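PDB 5LTV: chemotactic transducer PctC from Pseudomonas aeruginosa, which probably senses gamma-aminobutanoic acid and other amino-acid-like attractants through its ligand-binding domain, passing the signal on to guide chemotaxis. Local coordinates for residues A[59-64]-A[131-136]; A[76-81]-A[103-108]; A[176-181]-A[198-203]. One frame throughout, in Å; residues are numbered along the deposited sequence.

Contact 1: A[59-64]-A[131-136]; sequences LVEGLA and DRLIVT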
loop_
_atom_site.group_PDB
_atom_site.type_symbol
_atom_site.label_atom_id
_atom_site.label_comp_id
_atom_site.label_asym_id
_atom_site.label_seq_id
_atom_site.Cartn_x
_atom_site.Cartn_y
_atom_site.Cartn_z
ATOM N N LEU A 59 0.855 -3.467 -11.886
ATOM C CA LEU A 59 2.202 -3.105 -12.314
ATOM C C LEU A 59 3.232 -3.906 -11.543
ATOM O O LEU A 59 4.238 -4.345 -12.110
ATOM C CB LEU A 59 2.436 -1.589 -12.156
ATOM C CG LEU A 59 1.708 -0.743 -13.221
ATOM C CD1 LEU A 59 1.693 0.759 -12.852
ATOM C CD2 LEU A 59 2.309 -0.971 -14.626
ATOM N N VAL A 60 2.975 -4.135 -10.247
ATOM C CA VAL A 60 3.911 -4.897 -9.416
ATOM C C VAL A 60 3.885 -6.367 -9.815
ATOM O O VAL A 60 4.942 -7.016 -9.963
ATOM C CB VAL A 60 3.585 -4.673 -7.922
ATOM C CG1 VAL A 60 4.389 -5.576 -7.040
ATOM C CG2 VAL A 60 3.873 -3.199 -7.557
ATOM N N GLU A 61 2.686 -6.883 -10.094
ATOM C CA GLU A 61 2.576 -8.211 -10.662
ATOM C C GLU A 61 3.357 -8.313 -11.962
ATOM O O GLU A 61 4.021 -9.332 -12.219
ATOM C CB GLU A 61 1.108 -8.579 -10.906
ATOM C CG GLU A 61 0.421 -9.119 -9.695
ATOM C CD GLU A 61 -1.071 -8.783 -9.608
ATOM O OE1 GLU A 61 -1.662 -8.971 -8.516
ATOM O OE2 GLU A 61 -1.685 -8.352 -10.615
ATOM N N GLY A 62 3.271 -7.287 -12.814
ATOM C CA GLY A 62 3.954 -7.390 -14.098
ATOM C C GLY A 62 5.458 -7.271 -13.959
ATOM O O GLY A 62 6.217 -7.814 -14.781
ATOM N N LEU A 63 5.917 -6.562 -12.910
ATOM C CA LEU A 63 7.344 -6.447 -12.638
ATOM C C LEU A 63 7.904 -7.805 -12.260
ATOM O O LEU A 63 8.961 -8.210 -12.736
ATOM C CB LEU A 63 7.601 -5.425 -11.514
ATOM C CG LEU A 63 9.047 -5.334 -10.965
ATOM C CD1 LEU A 63 10.072 -5.174 -12.070
ATOM C CD2 LEU A 63 9.209 -4.125 -10.010
ATOM N N ALA A 64 7.182 -8.526 -11.399
ATOM C CA ALA A 64 7.588 -9.882 -11.043
ATOM C C ALA A 64 7.625 -10.802 -12.253
ATOM O O ALA A 64 8.595 -11.555 -12.432
ATOM C CB ALA A 64 6.642 -10.447 -9.981
ATOM N N ASP A 131 3.585 -15.957 0.233
ATOM C CA ASP A 131 3.891 -16.473 -1.132
ATOM C C ASP A 131 2.961 -15.916 -2.211
ATOM O O ASP A 131 2.529 -16.633 -3.111
ATOM C CB ASP A 131 3.903 -18.006 -1.199
ATOM C CG ASP A 131 4.642 -18.534 -2.483
ATOM O OD1 ASP A 131 5.722 -17.992 -2.810
ATOM O OD2 ASP A 131 4.142 -19.460 -3.176
ATOM N N ARG A 132 2.702 -14.614 -2.164
ATOM C CA ARG A 132 1.786 -13.972 -3.097
ATOM C C ARG A 132 1.867 -12.470 -2.838
ATOM O O ARG A 132 2.456 -12.024 -1.846
ATOM C CB ARG A 132 0.338 -14.495 -2.942
ATOM C CG ARG A 132 -0.317 -14.076 -1.633
ATOM C CD ARG A 132 -1.565 -14.900 -1.271
ATOM N NE ARG A 132 -1.822 -14.837 0.172
ATOM C CZ ARG A 132 -2.998 -14.534 0.702
ATOM N NH1 ARG A 132 -4.006 -14.281 -0.109
ATOM N NH2 ARG A 132 -3.171 -14.480 2.027
ATOM N N LEU A 133 1.272 -11.698 -3.753
ATOM C CA LEU A 133 1.208 -10.252 -3.587
ATOM C C LEU A 133 0.539 -9.919 -2.255
ATOM O O LEU A 133 -0.525 -10.448 -1.924
ATOM C CB LEU A 133 0.444 -9.619 -4.750
ATOM C CG LEU A 133 0.443 -8.076 -4.716
ATOM C CD1 LEU A 133 1.745 -7.562 -5.237
ATOM C CD2 LEU A 133 -0.716 -7.456 -5.499
ATOM N N ILE A 134 1.176 -9.060 -1.479
ATOM C CA ILE A 134 0.542 -8.459 -0.315
ATOM C C ILE A 134 0.543 -6.954 -0.504
ATOM O O ILE A 134 1.312 -6.402 -1.299
ATOM C CB ILE A 134 1.261 -8.792 0.994
ATOM C CG1 ILE A 134 2.634 -8.119 0.970
ATOM C CG2 ILE A 134 1.272 -10.300 1.244
ATOM C CD1 ILE A 134 3.299 -7.931 2.339
ATOM N N VAL A 135 -0.331 -6.286 0.242
ATOM C CA VAL A 135 -0.283 -4.847 0.403
ATOM C C VAL A 135 -0.086 -4.610 1.890
ATOM O O VAL A 135 -0.774 -5.217 2.717
ATOM C CB VAL A 135 -1.534 -4.141 -0.151
ATOM C CG1 VAL A 135 -2.773 -4.588 0.557
ATOM C CG2 VAL A 135 -1.388 -2.632 -0.054
ATOM N N THR A 136 0.936 -3.842 2.223
ATOM C CA THR A 136 1.331 -3.627 3.600
ATOM C C THR A 136 0.535 -2.474 4.204
ATOM O O THR A 136 -0.015 -1.613 3.502
ATOM C CB THR A 136 2.830 -3.300 3.677
ATOM O OG1 THR A 136 2.990 -1.930 3.306
ATOM C CG2 THR A 136 3.666 -4.191 2.741
#
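Leu-133 meets two successive residues of the long helix, dividing its fork between them. Its CD1 methyl packs on CG1 of Val-60 at 3.8 Å, an ordinary apolar contact in which the two side chains cross at about a right angle. The other methyl, CD2, comes to 3.5 Å from OE1 of Glu-61, a van der Waals neighbour of the carboxylate and not a polar partner. Each group reaches the meeting point by its own route. Leu-133 extends with CG opposite its backbone N (chi1 -175°), and Val-60 has CG1 in the equivalent position, already facing Leu-133. The first bond of Glu-61 does not aim at the leucine; the bend at chi2 brings the end of the chain nearer, so that OE1 alone arrives at CD2.

The next shell places both partners. Val-60 also touches Leu-153 and Phe-91, and Ala-64, one turn further on and bonded through its backbone N to Val-60 O (3.1 Å), adds its methyl to Leu-153. On the other side, Asp-131, the first residue to leave helix 122-130, has a positive phi and forms a salt bridge with Arg-156, while backbone bonds from Ile-134 to Ser-152 and from Thr-136 to Ala-150 tie the chain to strand 147-157. Leu-133 is thus held just before an edge strand begins. The arrangement illustrates the packing of the long N-terminal helix along a PAS-like antiparallel sheet, a hallmark of double Cache sensor domains.

Contact 2: A[76-81]-A[103-108]; sequences ANIARQ and TFTMRP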
loop_
_atom_site.group_PDB
_atom_site.type_symbol
_atom_site.label_atom_id
_atom_site.label_comp_id
_atom_site.label_asym_id
_atom_site.label_seq_id
_atom_site.Cartn_x
_atom_site.Cartn_y
_atom_site.Cartn_z
ATOM N N ALA A 76 22.899 -6.314 -13.933
ATOM C CA ALA A 76 22.720 -5.318 -14.976
ATOM C C ALA A 76 21.373 -5.495 -15.671
ATOM O O ALA A 76 20.697 -4.510 -15.981
ATOM C CB ALA A 76 23.884 -5.409 -15.964
ATOM N N ASN A 77 20.947 -6.743 -15.880
ATOM C CA ASN A 77 19.651 -6.997 -16.501
ATOM C C ASN A 77 18.484 -6.630 -15.581
ATOM O O ASN A 77 17.449 -6.135 -16.058
ATOM C CB ASN A 77 19.545 -8.452 -16.922
ATOM C CG ASN A 77 20.431 -8.763 -18.084
ATOM O OD1 ASN A 77 20.874 -7.852 -18.784
ATOM N ND2 ASN A 77 20.689 -10.057 -18.322
ATOM N N ILE A 78 18.620 -6.903 -14.277
ATOM C CA ILE A 78 17.593 -6.523 -13.316
ATOM C C ILE A 78 17.455 -5.002 -13.270
ATOM O O ILE A 78 16.343 -4.458 -13.282
ATOM C CB ILE A 78 17.925 -7.103 -11.922
ATOM C CG1 ILE A 78 17.587 -8.584 -11.846
ATOM C CG2 ILE A 78 17.161 -6.382 -10.801
ATOM C CD1 ILE A 78 18.391 -9.312 -10.758
ATOM N N ALA A 79 18.591 -4.295 -13.216
ATOM C CA ALA A 79 18.544 -2.840 -13.123
ATOM C C ALA A 79 17.908 -2.246 -14.368
ATOM O O ALA A 79 17.103 -1.315 -14.273
ATOM C CB ALA A 79 19.944 -2.279 -12.908
ATOM N N ARG A 80 18.215 -2.819 -15.533
ATOM C CA ARG A 80 17.656 -2.344 -16.797
ATOM C C ARG A 80 16.146 -2.473 -16.789
ATOM O O ARG A 80 15.438 -1.521 -17.120
ATOM C CB ARG A 80 18.274 -3.116 -17.975
ATOM C CG ARG A 80 18.148 -2.448 -19.345
ATOM C CD ARG A 80 18.969 -3.151 -20.443
ATOM N NE ARG A 80 18.426 -4.474 -20.725
ATOM C CZ ARG A 80 17.960 -4.864 -21.907
ATOM N NH1 ARG A 80 18.001 -4.035 -22.946
ATOM N NH2 ARG A 80 17.461 -6.089 -22.052
ATOM N N GLN A 81 15.631 -3.644 -16.389
ATOM C CA GLN A 81 14.183 -3.828 -16.239
ATOM C C GLN A 81 13.564 -2.807 -15.258
ATOM O O GLN A 81 12.503 -2.240 -15.535
ATOM C CB GLN A 81 13.914 -5.270 -15.791
ATOM C CG GLN A 81 12.824 -5.996 -16.537
ATOM C CD GLN A 81 13.107 -6.195 -18.026
ATOM O OE1 GLN A 81 14.261 -6.322 -18.463
ATOM N NE2 GLN A 81 12.030 -6.212 -18.827
ATOM N N THR A 103 21.396 -8.210 -1.872
ATOM C CA THR A 103 21.564 -7.191 -2.900
ATOM C C THR A 103 20.238 -6.491 -3.162
ATOM O O THR A 103 19.207 -7.137 -3.332
ATOM C CB THR A 103 22.072 -7.854 -4.182
ATOM O OG1 THR A 103 23.320 -8.545 -3.924
ATOM C CG2 THR A 103 22.209 -6.815 -5.321
ATOM N N PHE A 104 20.256 -5.168 -3.140
ATOM C CA PHE A 104 19.051 -4.364 -3.176
ATOM C C PHE A 104 19.175 -3.418 -4.366
ATOM O O PHE A 104 20.066 -2.556 -4.387
ATOM C CB PHE A 104 18.890 -3.603 -1.861
ATOM C CG PHE A 104 17.640 -2.751 -1.796
ATOM C CD1 PHE A 104 16.391 -3.345 -1.688
ATOM C CD2 PHE A 104 17.725 -1.361 -1.836
ATOM C CE1 PHE A 104 15.244 -2.570 -1.621
ATOM C CE2 PHE A 104 16.597 -0.580 -1.788
ATOM C CZ PHE A 104 15.339 -1.191 -1.678
ATOM N N THR A 105 18.297 -3.578 -5.360
ATOM C CA THR A 105 18.283 -2.709 -6.535
ATOM C C THR A 105 16.982 -1.925 -6.544
ATOM O O THR A 105 15.905 -2.507 -6.646
ATOM C CB THR A 105 18.412 -3.491 -7.832
ATOM O OG1 THR A 105 19.502 -4.387 -7.719
ATOM C CG2 THR A 105 18.675 -2.552 -9.001
ATOM N N MET A 106 17.086 -0.614 -6.443
ATOM C CA MET A 106 15.958 0.282 -6.353
ATOM C C MET A 106 16.035 1.337 -7.454
ATOM O O MET A 106 17.105 1.914 -7.677
ATOM C CB MET A 106 15.969 0.987 -5.035
ATOM C CG MET A 106 14.930 2.091 -4.955
ATOM S SD MET A 106 14.638 2.644 -3.196
ATOM C CE MET A 106 15.921 3.812 -3.046
ATOM N N ARG A 107 14.890 1.603 -8.114
ATOM C CA ARG A 107 14.808 2.677 -9.121
ATOM C C ARG A 107 13.515 3.442 -8.884
ATOM O O ARG A 107 12.530 2.822 -8.541
ATOM C CB ARG A 107 14.913 2.175 -10.605
ATOM C CG ARG A 107 16.274 1.470 -10.877
ATOM C CD ARG A 107 17.440 2.508 -11.054
ATOM N NE ARG A 107 18.729 1.930 -11.441
ATOM C CZ ARG A 107 19.586 1.294 -10.598
ATOM N NH1 ARG A 107 19.341 1.059 -9.293
ATOM N NH2 ARG A 107 20.706 0.868 -11.098
ATOM N N PRO A 108 13.560 4.810 -8.946
ATOM C CA PRO A 108 14.793 5.613 -8.995
ATOM C C PRO A 108 15.677 5.354 -7.777
ATOM O O PRO A 108 15.154 5.090 -6.672
ATOM C CB PRO A 108 14.268 7.068 -8.997
ATOM C CG PRO A 108 12.843 6.979 -9.375
ATOM C CD PRO A 108 12.395 5.693 -8.771
#
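In the PAS-like module that holds the ligand, helix 75-82 runs along edge strand 104-107, and the small Ala-79 stands where the two backbones come closest, CA to CA 6.6 Å from Thr-105, resting against both Thr-105 and Arg-107. The segment axes come within 8.7 Å and run nearly parallel, at 25°. The CB of Ala-79 lies 4.1 Å from Thr-105 CG2, a methyl directed at the helix because it stands opposite the threonine's backbone N. Ile-78 adds a looser touch, its CG2 lying 4.3 Å from Thr-105 CB. Arg-107 adds a second contact to the alanine: NH2 approaches Ala-79 CB obliquely at 3.7 Å. This guanidinium is firmly oriented, since a bend at chi2 (-77°) turns the chain back so that NH1 bonds to Met-106 O at 2.9 Å with an N-H...O angle of 165°. The acceptor lies in the guanidinium plane, although NH1 itself sits well above the carbonyl plane. A salt bridge from NE to Glu-83 steadies the group further. Met-106, between the two helix-facing residues, touches gamma-aminobutanoic acid. One face of the strand therefore carries the helix and the other lines the pocket, consistent with a PAS-like Cache module.

Contact 3: A[176-181]-A[198-203]; sequences AILNSL and ILLHPD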
loop_
_atom_site.group_PDB
_atom_site.type_symbol
_atom_site.label_atom_id
_atom_site.label_comp_id
_atom_site.label_asym_id
_atom_site.label_seq_id
_atom_site.Cartn_x
_atom_site.Cartn_y
_atom_site.Cartn_z
ATOM N N ALA A 176 -4.632 12.006 -0.910
ATOM C CA ALA A 176 -5.184 12.893 -1.930
ATOM C C ALA A 176 -6.245 12.201 -2.786
ATOM O O ALA A 176 -7.324 12.761 -3.010
ATOM C CB ALA A 176 -4.062 13.411 -2.813
ATOM N N ILE A 177 -5.943 10.997 -3.313
ATOM C CA ILE A 177 -6.936 10.248 -4.093
ATOM C C ILE A 177 -8.227 10.091 -3.302
ATOM O O ILE A 177 -9.319 10.305 -3.826
ATOM C CB ILE A 177 -6.406 8.863 -4.511
ATOM C CG1 ILE A 177 -5.031 8.935 -5.156
ATOM C CG2 ILE A 177 -7.401 8.207 -5.473
ATOM C CD1 ILE A 177 -5.076 9.427 -6.568
ATOM N N LEU A 178 -8.106 9.693 -2.025
ATOM C CA LEU A 178 -9.259 9.423 -1.166
ATOM C C LEU A 178 -10.133 10.655 -0.974
ATOM O O LEU A 178 -11.367 10.551 -0.992
ATOM C CB LEU A 178 -8.773 8.911 0.185
ATOM C CG LEU A 178 -9.737 8.021 0.929
ATOM C CD1 LEU A 178 -9.893 6.668 0.221
ATOM C CD2 LEU A 178 -9.228 7.841 2.332
ATOM N N ASN A 179 -9.516 11.825 -0.783
ATOM C CA ASN A 179 -10.202 13.089 -0.515
ATOM C C ASN A 179 -10.298 13.987 -1.744
ATOM O O ASN A 179 -10.110 15.211 -1.642
ATOM C CB ASN A 179 -9.507 13.831 0.617
ATOM C CG ASN A 179 -9.779 13.202 1.955
ATOM O OD1 ASN A 179 -10.751 13.549 2.628
ATOM N ND2 ASN A 179 -8.939 12.246 2.344
ATOM N N SER A 180 -10.631 13.430 -2.914
ATOM C CA SER A 180 -10.668 14.272 -4.106
ATOM C C SER A 180 -11.851 15.241 -4.127
ATOM O O SER A 180 -11.897 16.105 -5.008
ATOM C CB SER A 180 -10.648 13.409 -5.377
ATOM O OG SER A 180 -11.677 12.429 -5.380
ATOM N N LEU A 181 -12.785 15.142 -3.181
ATOM C CA LEU A 181 -13.882 16.104 -3.086
ATOM C C LEU A 181 -13.739 17.055 -1.914
ATOM O O LEU A 181 -14.396 16.880 -0.893
ATOM C CB LEU A 181 -15.212 15.379 -2.978
ATOM C CG LEU A 181 -16.032 15.388 -4.262
ATOM C CD1 LEU A 181 -17.329 14.625 -4.016
ATOM C CD2 LEU A 181 -16.292 16.827 -4.760
ATOM N N ILE A 198 -5.731 3.224 11.890
ATOM C CA ILE A 198 -5.825 4.288 10.895
ATOM C C ILE A 198 -4.646 4.193 9.926
ATOM O O ILE A 198 -3.484 4.279 10.330
ATOM C CB ILE A 198 -5.863 5.671 11.566
ATOM C CG1 ILE A 198 -7.087 5.798 12.477
ATOM C CG2 ILE A 198 -5.847 6.785 10.515
ATOM C CD1 ILE A 198 -7.181 7.153 13.126
ATOM N N LEU A 199 -4.951 4.092 8.633
ATOM C CA LEU A 199 -3.982 3.863 7.567
ATOM C C LEU A 199 -3.709 5.108 6.750
ATOM O O LEU A 199 -2.572 5.357 6.354
ATOM C CB LEU A 199 -4.483 2.770 6.615
ATOM C CG LEU A 199 -5.060 1.518 7.270
ATOM C CD1 LEU A 199 -5.673 0.670 6.207
ATOM C CD2 LEU A 199 -3.995 0.774 8.068
ATOM N N LEU A 200 -4.751 5.860 6.439
ATOM C CA LEU A 200 -4.624 7.134 5.766
ATOM C C LEU A 200 -5.535 8.093 6.484
ATOM O O LEU A 200 -6.622 7.696 6.920
ATOM C CB LEU A 200 -5.058 7.056 4.356
ATOM C CG LEU A 200 -4.449 6.035 3.390
ATOM C CD1 LEU A 200 -5.306 6.018 2.129
ATOM C CD2 LEU A 200 -2.998 6.358 3.126
ATOM N N HIS A 201 -5.121 9.359 6.566
ATOM C CA HIS A 201 -5.897 10.395 7.253
ATOM C C HIS A 201 -5.391 11.784 6.875
ATOM O O HIS A 201 -4.180 12.013 6.804
ATOM C CB HIS A 201 -5.832 10.197 8.779
ATOM C CG HIS A 201 -6.970 10.826 9.517
ATOM N ND1 HIS A 201 -7.091 12.193 9.676
ATOM C CD2 HIS A 201 -8.062 10.282 10.108
ATOM C CE1 HIS A 201 -8.199 12.462 10.345
ATOM N NE2 HIS A 201 -8.812 11.321 10.616
ATOM N N PRO A 202 -6.281 12.732 6.606
ATOM C CA PRO A 202 -5.816 14.093 6.283
ATOM C C PRO A 202 -4.992 14.729 7.409
ATOM O O PRO A 202 -4.121 15.575 7.152
ATOM C CB PRO A 202 -7.121 14.847 6.020
ATOM C CG PRO A 202 -8.106 13.740 5.626
ATOM C CD PRO A 202 -7.736 12.570 6.457
ATOM N N ASP A 203 -5.223 14.323 8.649
ATOM C CA ASP A 203 -4.329 14.637 9.762
ATOM C C ASP A 203 -3.253 13.548 9.856
ATOM O O ASP A 203 -3.437 12.528 10.540
ATOM C CB ASP A 203 -5.121 14.750 11.057
ATOM C CG ASP A 203 -4.271 15.230 12.210
ATOM O OD1 ASP A 203 -3.029 15.366 12.024
ATOM O OD2 ASP A 203 -4.849 15.430 13.309
#
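A classic beta bulge marks the edge strand of the second PAS-like sheet, and Leu-200 of that bulge, with Pro-202 just after it, meets Leu-178 and Asn-179 at the end of helix 171-178. Leu-199 and Leu-200 share Leu-191 as their partner on the adjacent strand, and the near-helical psi of Leu-199 (-42°) is the local distortion that accommodates the extra residue. After it, Leu-200 faces the helix. Its CD1 methyl touches CD2 of Leu-178 at 4.3 Å, a light apolar contact between two buried residues.

The second pair is more exposed and of mixed character. CG of Pro-202 approaches the Asn-179 amide, 3.7 Å from ND2 and 4.0 Å from OD1, with the two side chains crossing at about a right angle. The polar needs of the amide nitrogen are met by others: ND2 donates to Ala-189 O and, weakly, to Thr-175 O. These bonds restrain the rotation of the group against which the pyrrolidine ring leans. Asn-179 is also the first residue past the helix to depart from helical geometry.

Pro-202 sits inside a short turn closed by Asp-203 N, which donates to ND1 of His-201 at 3.0 Å, lying almost exactly in the imidazole plane and so identifying ND1 as an acceptor. The imidazole also meets the rings of Phe-190 and Tyr-188.

Around this site, Leu-178 reaches Ile-49 of the long helix 34-68 and Val-253 of strand 251-256, while Leu-200 packs against Leu-171, Leu-174 and Thr-175 of helix 171-178. The contact sits where the end of that short helix touches the long helix and the sheet of strands 188-193, 198-200 and 251-256.

In the fold
The three contacts sample a domain built on one principle twice: a five-stranded antiparallel sheet of strand order 2-1-5-4-3, with the long helix 34-68 spanning both. Contacts 1 and 2 serve the first sheet at its two outermost strands, their centres 16 Å apart; contact 3 belongs to the second sheet, 23 Å from contact 1 and 32 Å from contact 2, centre to centre. Gamma-aminobutanoic acid is bound by the first module. Contact 2 supplies Met-106 to that pocket, and its Arg-107 side chain stays about 10 Å from the ligand. In contact 1, the side chain of Val-60 is about 12 Å from the bound gamma-aminobutanoic acid. Contact 3 contributes none of the pocket residues.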